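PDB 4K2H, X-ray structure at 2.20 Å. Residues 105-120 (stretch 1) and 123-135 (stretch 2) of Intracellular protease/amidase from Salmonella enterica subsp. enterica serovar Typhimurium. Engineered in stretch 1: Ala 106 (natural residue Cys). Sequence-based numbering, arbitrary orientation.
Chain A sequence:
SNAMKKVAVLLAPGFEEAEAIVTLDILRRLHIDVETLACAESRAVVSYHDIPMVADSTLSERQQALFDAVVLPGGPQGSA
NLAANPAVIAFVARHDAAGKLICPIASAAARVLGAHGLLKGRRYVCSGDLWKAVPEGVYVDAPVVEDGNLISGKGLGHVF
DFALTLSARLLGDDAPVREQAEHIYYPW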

# COMPACT_ATOMS: atom_id res chain seq x y z
N ILE A 105 12.86 -4.94 3.12
CA ILE A 105 12.72 -3.72 2.39
C ILE A 105 13.05 -2.51 3.25
O ILE A 105 12.80 -2.47 4.48
CB ILE A 105 11.33 -3.61 1.74
CG1 ILE A 105 11.11 -2.21 1.18
CG2 ILE A 105 10.22 -3.93 2.70
CD1 ILE A 105 10.43 -2.22 -0.18
N ALA A 106 13.64 -1.52 2.59
CA ALA A 106 13.87 -0.19 3.20
C ALA A 106 14.83 -0.30 4.39
O ALA A 106 15.92 -0.80 4.20
CB ALA A 106 12.55 0.48 3.58
N SER A 107 14.47 0.15 5.59
CA SER A 107 15.41 0.08 6.71
C SER A 107 15.78 -1.33 7.18
O SER A 107 16.78 -1.50 7.87
CB SER A 107 14.94 0.94 7.90
OG SER A 107 13.87 0.33 8.61
N ALA A 108 14.99 -2.35 6.81
CA ALA A 108 14.99 -3.66 7.48
C ALA A 108 16.26 -4.49 7.25
O ALA A 108 16.66 -5.25 8.13
CB ALA A 108 13.78 -4.47 7.05
N ALA A 109 16.90 -4.34 6.10
CA ALA A 109 18.18 -5.03 5.89
C ALA A 109 19.27 -4.52 6.84
O ALA A 109 20.05 -5.31 7.40
CB ALA A 109 18.63 -4.92 4.44
N ALA A 110 19.35 -3.22 7.05
CA ALA A 110 20.35 -2.68 7.95
C ALA A 110 19.96 -2.99 9.40
O ALA A 110 20.76 -3.55 10.17
CB ALA A 110 20.49 -1.19 7.74
N ARG A 111 18.73 -2.64 9.77
CA ARG A 111 18.27 -2.69 11.17
C ARG A 111 17.98 -4.06 11.70
O ARG A 111 18.09 -4.25 12.90
CB ARG A 111 17.00 -1.87 11.38
CG ARG A 111 17.14 -0.39 11.11
CD ARG A 111 17.88 0.32 12.22
NE ARG A 111 17.71 1.76 12.05
CZ ARG A 111 16.59 2.43 12.33
NH1 ARG A 111 15.51 1.82 12.84
NH2 ARG A 111 16.56 3.74 12.10
N VAL A 112 17.58 -5.00 10.86
CA VAL A 112 17.24 -6.31 11.36
C VAL A 112 18.37 -7.30 11.07
O VAL A 112 18.84 -8.00 11.98
CB VAL A 112 15.88 -6.84 10.79
CG1 VAL A 112 15.48 -8.12 11.49
CG2 VAL A 112 14.77 -5.81 10.97
N LEU A 113 18.82 -7.37 9.83
CA LEU A 113 19.84 -8.36 9.48
C LEU A 113 21.24 -7.83 9.79
O LEU A 113 22.02 -8.50 10.46
CB LEU A 113 19.72 -8.76 8.02
CG LEU A 113 18.32 -9.17 7.59
CD1 LEU A 113 18.32 -9.67 6.16
CD2 LEU A 113 17.77 -10.22 8.54
N GLY A 114 21.55 -6.63 9.30
CA GLY A 114 22.89 -6.06 9.45
C GLY A 114 23.23 -5.77 10.90
O GLY A 114 24.30 -6.13 11.39
N ALA A 115 22.30 -5.14 11.61
CA ALA A 115 22.49 -4.85 13.04
C ALA A 115 22.66 -6.10 13.91
O ALA A 115 22.90 -5.97 15.10
CB ALA A 115 21.33 -4.01 13.56
N HIS A 116 22.51 -7.29 13.34
CA HIS A 116 22.73 -8.53 14.06
C HIS A 116 23.81 -9.39 13.46
O HIS A 116 24.05 -10.51 13.93
CB HIS A 116 21.43 -9.31 14.13
CG HIS A 116 20.55 -8.87 15.24
ND1 HIS A 116 20.98 -8.84 16.54
CD2 HIS A 116 19.28 -8.39 15.25
CE1 HIS A 116 20.01 -8.38 17.31
NE2 HIS A 116 18.97 -8.10 16.56
N GLY A 117 24.46 -8.87 12.42
CA GLY A 117 25.53 -9.59 11.74
C GLY A 117 25.04 -10.77 10.93
O GLY A 117 25.75 -11.75 10.82
N LEU A 118 23.83 -10.69 10.38
CA LEU A 118 23.21 -11.85 9.73
C LEU A 118 23.16 -11.70 8.22
O LEU A 118 22.48 -12.48 7.54
CB LEU A 118 21.78 -12.07 10.25
CG LEU A 118 21.57 -12.21 11.78
CD1 LEU A 118 20.10 -12.39 12.11
CD2 LEU A 118 22.37 -13.38 12.33
N LEU A 119 23.89 -10.73 7.67
CA LEU A 119 23.90 -10.54 6.21
C LEU A 119 24.80 -11.55 5.51
O LEU A 119 24.56 -11.86 4.34
CB LEU A 119 24.26 -9.11 5.84
CG LEU A 119 23.05 -8.18 6.04
CD1 LEU A 119 23.46 -6.72 5.93
CD2 LEU A 119 21.90 -8.50 5.09
N LYS A 120 25.79 -12.08 6.23
CA LYS A 120 26.66 -13.17 5.75
C LYS A 120 27.47 -12.73 4.56
O LYS A 120 27.65 -13.49 3.62
CB LYS A 120 25.86 -14.44 5.38
CG LYS A 120 25.36 -15.21 6.58
CD LYS A 120 24.67 -16.51 6.19
CE LYS A 120 23.30 -16.24 5.59
NZ LYS A 120 22.72 -17.44 4.94
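Stretch 2 (123-135) RYVCSGDLWKAVP

Stretch 1 begins in an extended conformation at Ile 105 and passes through a type II' beta turn from Ile 105 to Ala 108. Ala 106, an engineered residue in place of the natural Cys, has positive phi (64/-124). A helix follows and includes residues 108-114. It widens to a pi-type turn at 109-114, where Gly 114 N donates to Ala 109 O at 2.8 Å and Ala 115 N to Ala 110 O at 2.6 Å. A type I beta turn runs from Gly 114 to Gly 117. Gly 117, with positive phi, forms the Schellman motif.

Stretch 2 starts as a short strand, 123-124, and continues extended through Ser 127. A type II' turn from Ser 127 to Leu 130 then leads into a 3-10 segment, 130-133. From Ser 127 onward the chain follows the helix in the same direction. CA to CA, Ala 106 lies 4.6 Å from Ser 127, Ala 110 lies 6.0 Å from Trp 131, and Gly 114 lies 5.4 Å from Val 134. At the start of stretch 2, Arg 123 CA is 8.0 Å from Leu 119 CA, a wider spacing than in the other three pairs.

One direct hydrogen bond joins the stretches. Ser 127 N donates to Ala 106 O at 3.1 Å, and the bond is weak, with an angle of 145°. The same carbonyl receives a CA-H...O contact from Cys 126, with Ala 106 O 3.2 Å from Cys 126 CA. Water 1 adds a bridge: it donates to Ala 106 O at 2.7 Å and to Val 125 O at 3.1 Å, and accepts from Ala 109 N at 3.2 Å.

The remaining contact is mainly apolar. Ala 110 points toward stretch 2 and is its most covered partner in stretch 1. Ala 110 CB lies 3.7 Å from Leu 130 CB, 3.6 Å from Val 134 CG2 and 4.1 Å from Cys 126 SG. Leu 130 also reaches Ser 107, with Leu 130 CD1 3.6 Å from Ser 107 CB. Ala 109 CB packs against Tyr 124 CD1 at 3.8 Å.

Gly 114 lets Val 134 come close: Gly 114 CA is 3.7 Å from Val 134 CG1. An ideal CB on Gly 114 would lie 2.6 Å from Val 134 CG1, a clash. Leu 119 reaches both Val 134 and Tyr 124. Leu 119 CD1 is 3.8 Å from Val 134 CG1 and 3.8 Å from Tyr 124 CE2. This methyl sits over one face of the tyrosine ring in a CH-pi contact. Together the stretches bury 524 Å², both sides summed.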

# COMPACT_ATOMS: atom_id res chain seq x y z
N ARG A 123 25.30 -9.18 -0.72
CA ARG A 123 24.91 -7.91 -1.33
C ARG A 123 23.45 -7.60 -0.96
O ARG A 123 22.61 -8.48 -0.97
CB ARG A 123 25.08 -7.96 -2.84
CG ARG A 123 26.55 -7.99 -3.27
CD ARG A 123 26.68 -8.13 -4.78
NE ARG A 123 26.19 -9.45 -5.19
CZ ARG A 123 25.05 -9.68 -5.85
NH1 ARG A 123 24.72 -10.94 -6.14
NH2 ARG A 123 24.24 -8.69 -6.21
N TYR A 124 23.18 -6.33 -0.66
CA TYR A 124 21.88 -5.90 -0.17
C TYR A 124 21.76 -4.40 -0.40
O TYR A 124 22.76 -3.71 -0.64
CB TYR A 124 21.74 -6.22 1.34
CG TYR A 124 22.51 -5.25 2.19
CD1 TYR A 124 21.88 -4.13 2.73
CD2 TYR A 124 23.91 -5.39 2.38
CE1 TYR A 124 22.57 -3.19 3.47
CE2 TYR A 124 24.62 -4.46 3.13
CZ TYR A 124 23.93 -3.35 3.68
OH TYR A 124 24.57 -2.39 4.44
N VAL A 125 20.52 -3.91 -0.34
CA VAL A 125 20.22 -2.49 -0.33
C VAL A 125 19.32 -2.19 0.85
O VAL A 125 18.64 -3.07 1.38
CB VAL A 125 19.55 -2.04 -1.65
CG1 VAL A 125 18.15 -2.60 -1.81
CG2 VAL A 125 19.53 -0.52 -1.75
N CYS A 126 19.32 -0.95 1.26
CA CYS A 126 18.46 -0.49 2.31
C CYS A 126 18.22 0.99 2.03
O CYS A 126 18.78 1.54 1.07
CB CYS A 126 19.14 -0.71 3.66
SG CYS A 126 20.64 0.26 3.86
N SER A 127 17.39 1.62 2.84
CA SER A 127 17.07 3.04 2.66
C SER A 127 18.19 3.93 3.20
O SER A 127 19.03 3.46 3.97
CB SER A 127 15.77 3.39 3.37
OG SER A 127 15.81 2.88 4.69
N GLY A 128 18.21 5.19 2.78
CA GLY A 128 19.09 6.21 3.34
C GLY A 128 20.55 5.79 3.44
O GLY A 128 21.05 5.03 2.60
N ASP A 129 21.22 6.27 4.49
CA ASP A 129 22.65 6.01 4.71
C ASP A 129 22.89 5.01 5.86
O ASP A 129 23.96 5.01 6.48
CB ASP A 129 23.37 7.34 5.00
CG ASP A 129 22.93 7.99 6.33
OD1 ASP A 129 21.95 7.50 6.95
OD2 ASP A 129 23.55 8.99 6.75
N LEU A 130 21.90 4.16 6.13
CA LEU A 130 21.92 3.20 7.25
C LEU A 130 22.97 2.10 7.04
O LEU A 130 23.48 1.52 8.01
CB LEU A 130 20.54 2.54 7.43
CG LEU A 130 19.34 3.48 7.61
CD1 LEU A 130 18.03 2.76 7.29
CD2 LEU A 130 19.33 4.09 9.01
N TRP A 131 23.27 1.82 5.78
CA TRP A 131 24.37 0.92 5.38
C TRP A 131 25.74 1.32 5.93
O TRP A 131 26.61 0.46 6.08
CB TRP A 131 24.45 0.83 3.87
CG TRP A 131 24.68 2.15 3.19
CD1 TRP A 131 23.73 3.04 2.78
CD2 TRP A 131 25.94 2.71 2.82
NE1 TRP A 131 24.32 4.12 2.18
CE2 TRP A 131 25.68 3.95 2.20
CE3 TRP A 131 27.27 2.28 2.94
CZ2 TRP A 131 26.69 4.77 1.71
CZ3 TRP A 131 28.28 3.10 2.46
CH2 TRP A 131 27.98 4.33 1.85
N LYS A 132 25.93 2.61 6.24
CA LYS A 132 27.20 3.12 6.77
C LYS A 132 27.56 2.57 8.16
O LYS A 132 28.73 2.45 8.50
CB LYS A 132 27.19 4.66 6.82
CG LYS A 132 27.30 5.34 5.46
CD LYS A 132 27.22 6.85 5.60
CE LYS A 132 27.39 7.56 4.27
NZ LYS A 132 26.96 8.99 4.37
N ALA A 133 26.54 2.24 8.95
CA ALA A 133 26.72 1.61 10.27
C ALA A 133 26.68 0.08 10.21
O ALA A 133 26.75 -0.57 11.24
CB ALA A 133 25.66 2.13 11.23
N VAL A 134 26.54 -0.49 9.03
CA VAL A 134 26.38 -1.94 8.90
C VAL A 134 27.74 -2.56 8.58
O VAL A 134 28.30 -2.35 7.52
CB VAL A 134 25.31 -2.32 7.87
CG1 VAL A 134 25.21 -3.83 7.71
CG2 VAL A 134 23.96 -1.74 8.28
N PRO A 135 28.27 -3.34 9.53
CA PRO A 135 29.68 -3.70 9.44
C PRO A 135 30.01 -4.81 8.43
O PRO A 135 31.09 -4.75 7.84
CB PRO A 135 30.04 -4.10 10.87
CG PRO A 135 28.75 -4.50 11.51
CD PRO A 135 27.61 -3.93 10.72
O HOH W 1 16.15 -3.33 3.21